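Long-range contacts in beta-galactoside alpha-2,6-sialyltransferase (Photobacterium sp., PDB 2Z4T), which probably transfers sialic acid from CMP-sialic acid to the 6-position of a terminal galactose, as in lactose, using a GT-B glycosyltransferase fold: residues E372-Q377 and G409-L414; S389-L394 and D502-E507; F462-S467 and N496-A501. All blocks are in the same frame, centred on the assembly; numbering follows the deposited sequence. Where two conformers were deposited one is given.

Interaction 1 of 3, residues E372-Q377 and G409-L414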
loop_
_atom_site.group_PDB
_atom_site.type_symbol
_atom_site.label_atom_id
_atom_site.label_comp_id
_atom_site.label_asym_id
_atom_site.label_seq_id
_atom_site.Cartn_x
_atom_site.Cartn_y
_atom_site.Cartn_z
ATOM N N GLU A 372 23.315 -12.016 13.539
ATOM C CA GLU A 372 23.644 -12.027 14.963
ATOM C C GLU A 372 24.451 -10.791 15.309
ATOM O O GLU A 372 24.296 -10.206 16.390
ATOM C CB GLU A 372 24.367 -13.303 15.375
ATOM C CG GLU A 372 23.470 -14.524 15.221
ATOM C CD GLU A 372 24.148 -15.830 15.590
ATOM O OE1 GLU A 372 25.396 -15.935 15.464
ATOM O OE2 GLU A 372 23.414 -16.768 15.992
ATOM N N TYR A 373 25.288 -10.382 14.357
ATOM C CA TYR A 373 26.126 -9.202 14.501
ATOM C C TYR A 373 25.221 -7.962 14.517
ATOM O O TYR A 373 25.451 -7.026 15.287
ATOM C CB TYR A 373 27.146 -9.151 13.361
ATOM C CG TYR A 373 27.806 -7.814 13.195
ATOM C CD1 TYR A 373 28.711 -7.332 14.153
ATOM C CD2 TYR A 373 27.530 -7.019 12.089
ATOM C CE1 TYR A 373 29.315 -6.093 14.005
ATOM C CE2 TYR A 373 28.137 -5.757 11.933
ATOM C CZ TYR A 373 29.024 -5.307 12.889
ATOM O OH TYR A 373 29.623 -4.073 12.738
ATOM N N TYR A 374 24.184 -7.994 13.674
ATOM C CA TYR A 374 23.157 -6.960 13.640
ATOM C C TYR A 374 22.417 -6.874 14.972
ATOM O O TYR A 374 22.129 -5.776 15.449
ATOM C CB TYR A 374 22.175 -7.190 12.479
ATOM C CG TYR A 374 22.551 -6.448 11.215
ATOM C CD1 TYR A 374 23.786 -6.671 10.585
ATOM C CD2 TYR A 374 21.684 -5.504 10.655
ATOM C CE1 TYR A 374 24.151 -5.964 9.421
ATOM C CE2 TYR A 374 22.044 -4.786 9.485
ATOM C CZ TYR A 374 23.274 -5.028 8.877
ATOM O OH TYR A 374 23.622 -4.331 7.736
ATOM N N ALA A 375 22.127 -8.015 15.590
ATOM C CA ALA A 375 21.438 -7.976 16.856
ATOM C C ALA A 375 22.353 -7.355 17.905
ATOM O O ALA A 375 21.936 -6.458 18.656
ATOM C CB ALA A 375 21.010 -9.345 17.267
ATOM N N LYS A 376 23.605 -7.808 17.941
ATOM C CA LYS A 376 24.528 -7.379 18.977
ATOM C C LYS A 376 24.815 -5.872 18.868
ATOM O O LYS A 376 24.874 -5.173 19.881
ATOM C CB LYS A 376 25.781 -8.262 19.006
ATOM C CG LYS A 376 27.012 -7.649 19.701
ATOM C CD LYS A 376 28.144 -8.685 19.848
ATOM C CE LYS A 376 29.549 -8.109 19.591
ATOM N NZ LYS A 376 29.954 -7.211 20.696
ATOM N N GLN A 377 24.926 -5.371 17.645
ATOM C CA GLN A 377 25.110 -3.936 17.421
ATOM C C GLN A 377 23.912 -3.053 17.841
ATOM O O GLN A 377 24.097 -1.970 18.422
ATOM C CB GLN A 377 25.493 -3.659 15.970
ATOM C CG GLN A 377 26.920 -4.116 15.613
ATOM C CD GLN A 377 27.997 -3.663 16.621
ATOM O OE1 GLN A 377 28.163 -2.469 16.876
ATOM N NE2 GLN A 377 28.718 -4.632 17.205
ATOM N N GLY A 409 13.116 -10.820 11.870
ATOM C CA GLY A 409 13.186 -12.229 12.185
ATOM C C GLY A 409 13.947 -12.450 13.471
ATOM O O GLY A 409 13.598 -11.887 14.511
ATOM N N ILE A 410 15.009 -13.245 13.384
ATOM C CA ILE A 410 15.758 -13.650 14.559
ATOM C C ILE A 410 16.490 -12.476 15.203
ATOM O O ILE A 410 16.869 -12.559 16.363
ATOM C CB ILE A 410 16.687 -14.866 14.250
ATOM C CG1 ILE A 410 16.456 -15.996 15.274
ATOM C CG2 ILE A 410 18.170 -14.467 14.075
ATOM C CD1 ILE A 410 17.098 -15.812 16.736
ATOM N N ILE A 411 16.665 -11.377 14.463
ATOM C CA ILE A 411 17.281 -10.155 15.017
ATOM C C ILE A 411 16.395 -9.558 16.094
ATOM O O ILE A 411 16.870 -9.171 17.173
ATOM C CB ILE A 411 17.518 -9.076 13.939
ATOM C CG1 ILE A 411 18.508 -9.579 12.896
ATOM C CG2 ILE A 411 18.017 -7.781 14.576
ATOM C CD1 ILE A 411 18.695 -8.631 11.757
ATOM N N ASN A 412 15.106 -9.492 15.792
ATOM C CA ASN A 412 14.123 -8.980 16.725
ATOM C C ASN A 412 14.022 -9.819 17.985
ATOM O O ASN A 412 13.965 -9.260 19.082
ATOM C CB ASN A 412 12.761 -8.796 16.052
ATOM C CG ASN A 412 12.807 -7.761 14.935
ATOM O OD1 ASN A 412 13.745 -6.976 14.854
ATOM N ND2 ASN A 412 11.792 -7.748 14.081
ATOM N N THR A 413 14.037 -11.147 17.860
ATOM C CA THR A 413 13.923 -11.941 19.081
ATOM C C THR A 413 15.172 -11.804 19.977
ATOM O O THR A 413 15.047 -11.667 21.188
ATOM C CB THR A 413 13.445 -13.434 18.847
ATOM O OG1 THR A 413 14.570 -14.302 18.706
ATOM C CG2 THR A 413 12.534 -13.562 17.616
ATOM N N LEU A 414 16.360 -11.774 19.366
ATOM C CA LEU A 414 17.609 -11.560 20.104
ATOM C C LEU A 414 17.624 -10.236 20.872
ATOM O O LEU A 414 18.007 -10.208 22.045
ATOM C CB LEU A 414 18.821 -11.637 19.179
ATOM C CG LEU A 414 19.184 -13.044 18.692
ATOM C CD1 LEU A 414 20.095 -12.975 17.495
ATOM C CD2 LEU A 414 19.827 -13.882 19.821
#
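Ala375 faces the junction between Ile411 and Leu414, and these three residues carry most of the 227 Å² buried between helix segments 372-377 and 410-414. The segment axes approach to 8.8 Å and run in broadly the same direction, with a signed crossing angle of -36°. The backbones come close here, the CA atoms of Ala375 and Ile411 being 5.0 Å apart, and the alanine methyl is what lies between its own helix and Leu414.

The CB of Ala375 points at the partner helix and meets Leu414 at two atoms, CB at 3.7 Å and CD1 at 3.8 Å, so the leucine lies against the methyl with its base and one branch. Ile411 offers its two arms to successive residues. Its CG2, anti to the backbone N, sits 4.1 Å from the CA of Ala375. Its CG1 is anti to the carbonyl carbon (chi1 -63°) and the chain then extends, carrying CD1 to 3.8 Å from the CB of Tyr374. That tyrosine contributes chiefly the base of its side chain, because the ring leads away from helix 410-414. At the border, the aliphatic CG of Glu372 comes within 4.4 Å of Leu414 CD1. All the close pairs are carbon to carbon, which makes this an apolar helix-helix seam.

Asn412 ND2 is held by the O of His405, a CMP-binding residue. Helix 371-386 packs on helix 410-417 along one flank; its other contacts include strand 460-465, where Val381 touches Phe462, and two loop residues, Ser467, whose O probably hydrogen-bonds Tyr373 OH, and Trp500, edge-to-face with Tyr374 next to strand 498-499.

Interaction 2 of 3, residues S389-L394 and D502-E507; sequences SSPHYL and DLPNCE
An ST turn within a type I beta turn, Ser390 to Tyr393, presents Pro391 and His392 to the extended tail at Leu503 and Pro504. Two bonds define the bend: Tyr393 N to Ser390 O at 3.2 Å, and His392 N to Ser390 OG at 2.9 Å with an N-H...O angle of 157°. The same hydroxyl also pairs with Asn384 OD1 of helix 371-386, which ties the turn to that helix.

The CB of His392 already points toward the tail, and its imidazole meets two residues there. Leu503 CD2 approaches obliquely, 3.4 Å from NE2 and nearly as close to CD2 of the ring. Pro504 CD instead lies at the ring edge, 4.1 Å from His392 CD2. NE2 also has a water in the ring plane at 2.8 Å, and that water donates a longer bond, 3.3 Å, to the backbone O of Asp502. The polar edge of the imidazole is thereby linked to the tail through solvent.

Pro391 and Pro504 lie alongside, running in opposing directions, with Pro391 CD 4.1 Å from Pro504 CG. Further along, Ser390 CB and Cys506 SG are a loose pair at 4.5 Å. Cys506 is bound to Cys511 in a disulfide. Asn380 and Asn384 of helix 371-386 both bond to the O of Pro504, fixing the tail from the helix side.

With 181 Å² buried and no regular secondary structure in either segment, this is loop-to-loop packing, away from the CMP and magnesium sites, in which a type I beta turn with an ST turn inside it meets a disulfide-bearing C-terminal tail.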
loop_
_atom_site.group_PDB
_atom_site.type_symbol
_atom_site.label_atom_id
_atom_site.label_comp_id
_atom_site.label_asym_id
_atom_site.label_seq_id
_atom_site.Cartn_x
_atom_site.Cartn_y
_atom_site.Cartn_z
ATOM N N SER A 389 26.584 6.612 31.063
ATOM C CA SER A 389 28.004 6.686 30.759
ATOM C C SER A 389 28.277 6.879 29.265
ATOM O O SER A 389 29.428 6.835 28.832
ATOM C CB SER A 389 28.727 5.450 31.289
ATOM O OG SER A 389 28.336 4.292 30.572
ATOM N N SER A 390 27.227 7.110 28.480
ATOM C CA SER A 390 27.390 7.437 27.053
ATOM C C SER A 390 27.021 8.878 26.693
ATOM O O SER A 390 26.048 9.431 27.232
ATOM C CB SER A 390 26.575 6.489 26.171
ATOM O OG SER A 390 26.500 6.977 24.829
ATOM N N PRO A 391 27.768 9.480 25.748
ATOM C CA PRO A 391 27.351 10.800 25.250
ATOM C C PRO A 391 26.010 10.776 24.493
ATOM O O PRO A 391 25.398 11.826 24.336
ATOM C CB PRO A 391 28.504 11.222 24.322
ATOM C CG PRO A 391 29.221 9.957 23.966
ATOM C CD PRO A 391 29.011 8.996 25.100
ATOM N N HIS A 392 25.553 9.605 24.046
ATOM C CA HIS A 392 24.256 9.515 23.343
ATOM C C HIS A 392 23.049 9.294 24.259
ATOM O O HIS A 392 21.913 9.187 23.799
ATOM C CB HIS A 392 24.320 8.482 22.215
ATOM C CG HIS A 392 25.514 8.675 21.335
ATOM N ND1 HIS A 392 25.646 9.768 20.505
ATOM C CD2 HIS A 392 26.674 7.982 21.238
ATOM C CE1 HIS A 392 26.824 9.722 19.904
ATOM N NE2 HIS A 392 27.465 8.647 20.331
ATOM N N TYR A 393 23.319 9.260 25.556
ATOM C CA TYR A 393 22.304 9.133 26.575
ATOM C C TYR A 393 21.158 10.065 26.258
ATOM O O TYR A 393 21.384 11.233 25.953
ATOM C CB TYR A 393 22.901 9.517 27.939
ATOM C CG TYR A 393 21.948 9.389 29.093
ATOM C CD1 TYR A 393 21.196 8.219 29.282
ATOM C CD2 TYR A 393 21.803 10.416 30.028
ATOM C CE1 TYR A 393 20.319 8.081 30.364
ATOM C CE2 TYR A 393 20.916 10.280 31.112
ATOM C CZ TYR A 393 20.187 9.111 31.265
ATOM O OH TYR A 393 19.340 8.968 32.326
ATOM N N LEU A 394 19.931 9.565 26.338
ATOM C CA LEU A 394 18.776 10.414 26.053
ATOM C C LEU A 394 18.656 11.654 26.963
ATOM O O LEU A 394 18.104 12.668 26.535
ATOM C CB LEU A 394 17.486 9.598 26.018
ATOM C CG LEU A 394 17.429 8.650 24.805
ATOM C CD1 LEU A 394 16.182 7.777 24.805
ATOM C CD2 LEU A 394 17.536 9.415 23.498
ATOM N N ASP A 502 32.792 3.560 15.635
ATOM C CA ASP A 502 31.899 4.742 15.831
ATOM C C ASP A 502 31.254 4.974 17.200
ATOM O O ASP A 502 31.447 6.041 17.788
ATOM C CB ASP A 502 30.987 5.117 14.658
ATOM C CG ASP A 502 30.657 6.640 14.613
ATOM O OD1 ASP A 502 30.457 7.196 13.516
ATOM O OD2 ASP A 502 30.597 7.294 15.674
ATOM N N LEU A 503 30.509 4.009 17.730
ATOM C CA LEU A 503 29.858 4.274 19.003
ATOM C C LEU A 503 30.648 3.601 20.118
ATOM O O LEU A 503 31.318 2.594 19.870
ATOM C CB LEU A 503 28.429 3.750 19.016
ATOM C CG LEU A 503 27.402 4.382 18.087
ATOM C CD1 LEU A 503 26.123 3.551 18.156
ATOM C CD2 LEU A 503 27.143 5.861 18.413
ATOM N N PRO A 504 30.560 4.140 21.352
ATOM C CA PRO A 504 31.218 3.512 22.488
ATOM C C PRO A 504 30.639 2.142 22.722
ATOM O O PRO A 504 29.465 1.925 22.447
ATOM C CB PRO A 504 30.845 4.409 23.673
ATOM C CG PRO A 504 30.161 5.604 23.119
ATOM C CD PRO A 504 29.820 5.366 21.708
ATOM N N ASN A 505 31.454 1.228 23.223
ATOM C CA ASN A 505 30.991 -0.099 23.560
ATOM C C ASN A 505 30.402 -0.169 24.994
ATOM O O ASN A 505 31.131 -0.096 26.005
ATOM C CB ASN A 505 32.121 -1.111 23.365
ATOM C CG ASN A 505 31.652 -2.551 23.511
ATOM O OD1 ASN A 505 30.474 -2.815 23.785
ATOM N ND2 ASN A 505 32.575 -3.492 23.341
ATOM N N CYS A 506 29.086 -0.337 25.070
ATOM C CA CYS A 506 28.403 -0.347 26.337
ATOM C C CYS A 506 28.145 -1.749 26.872
ATOM O O CYS A 506 27.400 -1.905 27.834
ATOM C CB CYS A 506 27.095 0.408 26.219
ATOM S SG CYS A 506 27.307 2.101 25.667
ATOM N N GLU A 507 28.759 -2.766 26.272
ATOM C CA GLU A 507 28.340 -4.142 26.575
ATOM C C GLU A 507 28.596 -4.554 28.024
ATOM O O GLU A 507 27.809 -5.317 28.603
ATOM C CB GLU A 507 28.888 -5.162 25.559
ATOM C CG GLU A 507 30.331 -5.565 25.740
ATOM C CD GLU A 507 30.928 -6.290 24.523
ATOM O OE1 GLU A 507 32.130 -6.059 24.239
ATOM O OE2 GLU A 507 30.222 -7.088 23.843
HETATM O O HOH W 1 30.122 8.343 19.670
#

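Interaction 3 of 3, residues F462-S467 and N496-A501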
loop_
_atom_site.group_PDB
_atom_site.type_symbol
_atom_site.label_atom_id
_atom_site.label_comp_id
_atom_site.label_asym_id
_atom_site.label_seq_id
_atom_site.Cartn_x
_atom_site.Cartn_y
_atom_site.Cartn_z
ATOM N N PHE A 462 18.311 10.514 17.723
ATOM C CA PHE A 462 19.491 10.259 16.907
ATOM C C PHE A 462 19.251 9.104 15.950
ATOM O O PHE A 462 18.401 8.249 16.194
ATOM C CB PHE A 462 20.760 10.034 17.753
ATOM C CG PHE A 462 20.721 8.808 18.634
ATOM C CD1 PHE A 462 21.050 7.553 18.132
ATOM C CD2 PHE A 462 20.394 8.913 19.980
ATOM C CE1 PHE A 462 21.021 6.401 18.949
ATOM C CE2 PHE A 462 20.360 7.775 20.812
ATOM C CZ PHE A 462 20.675 6.514 20.286
ATOM N N ILE A 463 20.000 9.101 14.856
ATOM C CA ILE A 463 19.940 8.032 13.888
ATOM C C ILE A 463 21.315 7.400 13.789
ATOM O O ILE A 463 22.325 8.079 13.867
ATOM C CB ILE A 463 19.492 8.558 12.513
ATOM C CG1 ILE A 463 18.088 9.168 12.597
ATOM C CG2 ILE A 463 19.512 7.453 11.472
ATOM C CD1 ILE A 463 17.632 9.816 11.303
ATOM N N VAL A 464 21.380 6.091 13.636
ATOM C CA VAL A 464 22.681 5.459 13.545
ATOM C C VAL A 464 22.704 4.624 12.293
ATOM O O VAL A 464 21.749 3.900 12.010
ATOM C CB VAL A 464 22.998 4.601 14.788
ATOM C CG1 VAL A 464 24.310 3.845 14.599
ATOM C CG2 VAL A 464 23.055 5.475 16.032
ATOM N N PHE A 465 23.789 4.743 11.541
ATOM C CA PHE A 465 23.979 3.967 10.337
ATOM C C PHE A 465 24.804 2.727 10.616
ATOM O O PHE A 465 25.599 2.675 11.549
ATOM C CB PHE A 465 24.671 4.801 9.258
ATOM C CG PHE A 465 23.845 5.932 8.743
ATOM C CD1 PHE A 465 23.203 5.828 7.519
ATOM C CD2 PHE A 465 23.713 7.104 9.474
ATOM C CE1 PHE A 465 22.429 6.886 7.037
ATOM C CE2 PHE A 465 22.937 8.164 8.995
ATOM C CZ PHE A 465 22.289 8.052 7.782
ATOM N N THR A 466 24.597 1.751 9.752
ATOM C CA THR A 466 25.247 0.462 9.702
ATOM C C THR A 466 26.774 0.478 9.463
ATOM O O THR A 466 27.298 1.327 8.773
ATOM C CB THR A 466 24.483 -0.290 8.603
ATOM O OG1 THR A 466 23.416 -1.035 9.216
ATOM C CG2 THR A 466 25.360 -1.161 7.705
ATOM N N SER A 467 27.477 -0.465 10.069
ATOM C CA SER A 467 28.898 -0.679 9.839
ATOM C C SER A 467 29.083 -2.167 9.660
ATOM O O SER A 467 28.296 -2.954 10.181
ATOM C CB SER A 467 29.725 -0.219 11.041
ATOM O OG SER A 467 29.770 1.187 11.136
ATOM N N ASN A 496 27.407 15.175 12.004
ATOM C CA ASN A 496 26.817 14.401 13.100
ATOM C C ASN A 496 26.409 12.953 12.770
ATOM O O ASN A 496 25.829 12.271 13.626
ATOM C CB ASN A 496 25.584 15.108 13.665
ATOM C CG ASN A 496 25.845 16.561 14.069
ATOM O OD1 ASN A 496 26.990 17.024 14.152
ATOM N ND2 ASN A 496 24.762 17.291 14.317
ATOM N N VAL A 497 26.667 12.493 11.545
ATOM C CA VAL A 497 26.319 11.128 11.161
ATOM C C VAL A 497 27.021 10.184 12.121
ATOM O O VAL A 497 28.199 10.393 12.429
ATOM C CB VAL A 497 26.788 10.799 9.725
ATOM C CG1 VAL A 497 26.748 9.323 9.466
ATOM C CG2 VAL A 497 25.956 11.543 8.696
ATOM N N LEU A 498 26.311 9.165 12.596
ATOM C CA LEU A 498 26.916 8.147 13.456
ATOM C C LEU A 498 26.933 6.795 12.760
ATOM O O LEU A 498 25.979 6.450 12.106
ATOM C CB LEU A 498 26.136 8.035 14.774
ATOM C CG LEU A 498 26.018 9.344 15.554
ATOM C CD1 LEU A 498 24.906 9.299 16.610
ATOM C CD2 LEU A 498 27.391 9.706 16.184
ATOM N N PHE A 499 27.991 6.020 12.916
ATOM C CA PHE A 499 27.992 4.653 12.411
ATOM C C PHE A 499 28.120 3.774 13.619
ATOM O O PHE A 499 28.757 4.175 14.563
ATOM C CB PHE A 499 29.173 4.413 11.445
ATOM C CG PHE A 499 29.127 5.259 10.235
ATOM C CD1 PHE A 499 28.352 4.871 9.130
ATOM C CD2 PHE A 499 29.831 6.464 10.190
ATOM C CE1 PHE A 499 28.280 5.674 7.982
ATOM C CE2 PHE A 499 29.769 7.284 9.062
ATOM C CZ PHE A 499 28.997 6.890 7.954
ATOM N N TRP A 500 27.535 2.580 13.623
ATOM C CA TRP A 500 27.630 1.595 14.710
ATOM C C TRP A 500 28.983 1.557 15.379
ATOM O O TRP A 500 29.127 1.215 16.553
ATOM C CB TRP A 500 27.393 0.185 14.174
ATOM C CG TRP A 500 25.970 -0.227 14.014
ATOM C CD1 TRP A 500 24.873 0.359 14.573
ATOM C CD2 TRP A 500 25.488 -1.357 13.274
ATOM N NE1 TRP A 500 23.737 -0.321 14.212
ATOM C CE2 TRP A 500 24.082 -1.380 13.418
ATOM C CE3 TRP A 500 26.108 -2.351 12.505
ATOM C CZ2 TRP A 500 23.277 -2.354 12.813
ATOM C CZ3 TRP A 500 25.308 -3.326 11.902
ATOM C CH2 TRP A 500 23.905 -3.318 12.064
ATOM N N ALA A 501 30.029 2.005 14.686
ATOM C CA ALA A 501 31.350 1.476 15.050
ATOM C C ALA A 501 32.609 2.227 15.602
ATOM O O ALA A 501 33.487 1.500 16.091
ATOM C CB ALA A 501 31.788 0.423 13.984
HETATM O O HOH W 2 23.349 9.713 12.012
#
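Phe465 is the backbone link between the two segments. Its N donates to Leu498 O at 2.8 Å, nearly straight at 170°, and its O accepts from Trp500 N, also at 2.8 Å. These bonds flank the parallel bridge of Phe465 with Phe499, whose CA makes a further C-H...O contact with Phe465 O. Toward the start of the strand, a water bridges Ile463 O and Leu498 N.

Apolar contacts fall on two faces of the sheet. On one, Val464 CG1, anti to the backbone N (chi1 174°), meets Trp500 CD1 at 3.5 Å, the two side chains crossing at about a right angle. On the other, Phe465 CB touches Phe499 CD1 at 3.7 Å, while its ring atom CD2 lies 3.8 Å from Val497 CG1; Val483 of helix 481-488 covers this side.

Contacts with the Trp500 indole, which hold for the conformer described, form a third group. Thr466 CA stands over one face, 4.1 Å from the six-membered ring centroid, a CH-pi contact, while Ser467 O approaches the edge.

This last pairing of a beta-alpha-beta unit, at the edge of the parallel sheet, thus rests on two direct backbone bonds and a water bridge, with apolar and indole packing around them.

How the interactions relate
From the N-terminal side, interaction 1 closes first: its loop leaves helix 371-386, runs through strand 399-403 and returns on helix 410-417. Before it closes, the chain passes 389-394, the first half of interaction 2, so these two contacts cross. Interaction 2 stays open until the tail at 502-507, and interaction 3 is nested inside it, joining strands 460-465 and 498-499 across helix 481-488. Interactions 1 and 3 are in series. The centres of the three contacts lie about 12 to 19 Å from one another, and each pair touches: Lys376 with Glu507 in a salt bridge, Gln377 against Trp500, Leu503 against Val464. Together they tie helices 371-386 and 410-417, the sheet edge at 498-499 and the C-terminal tail.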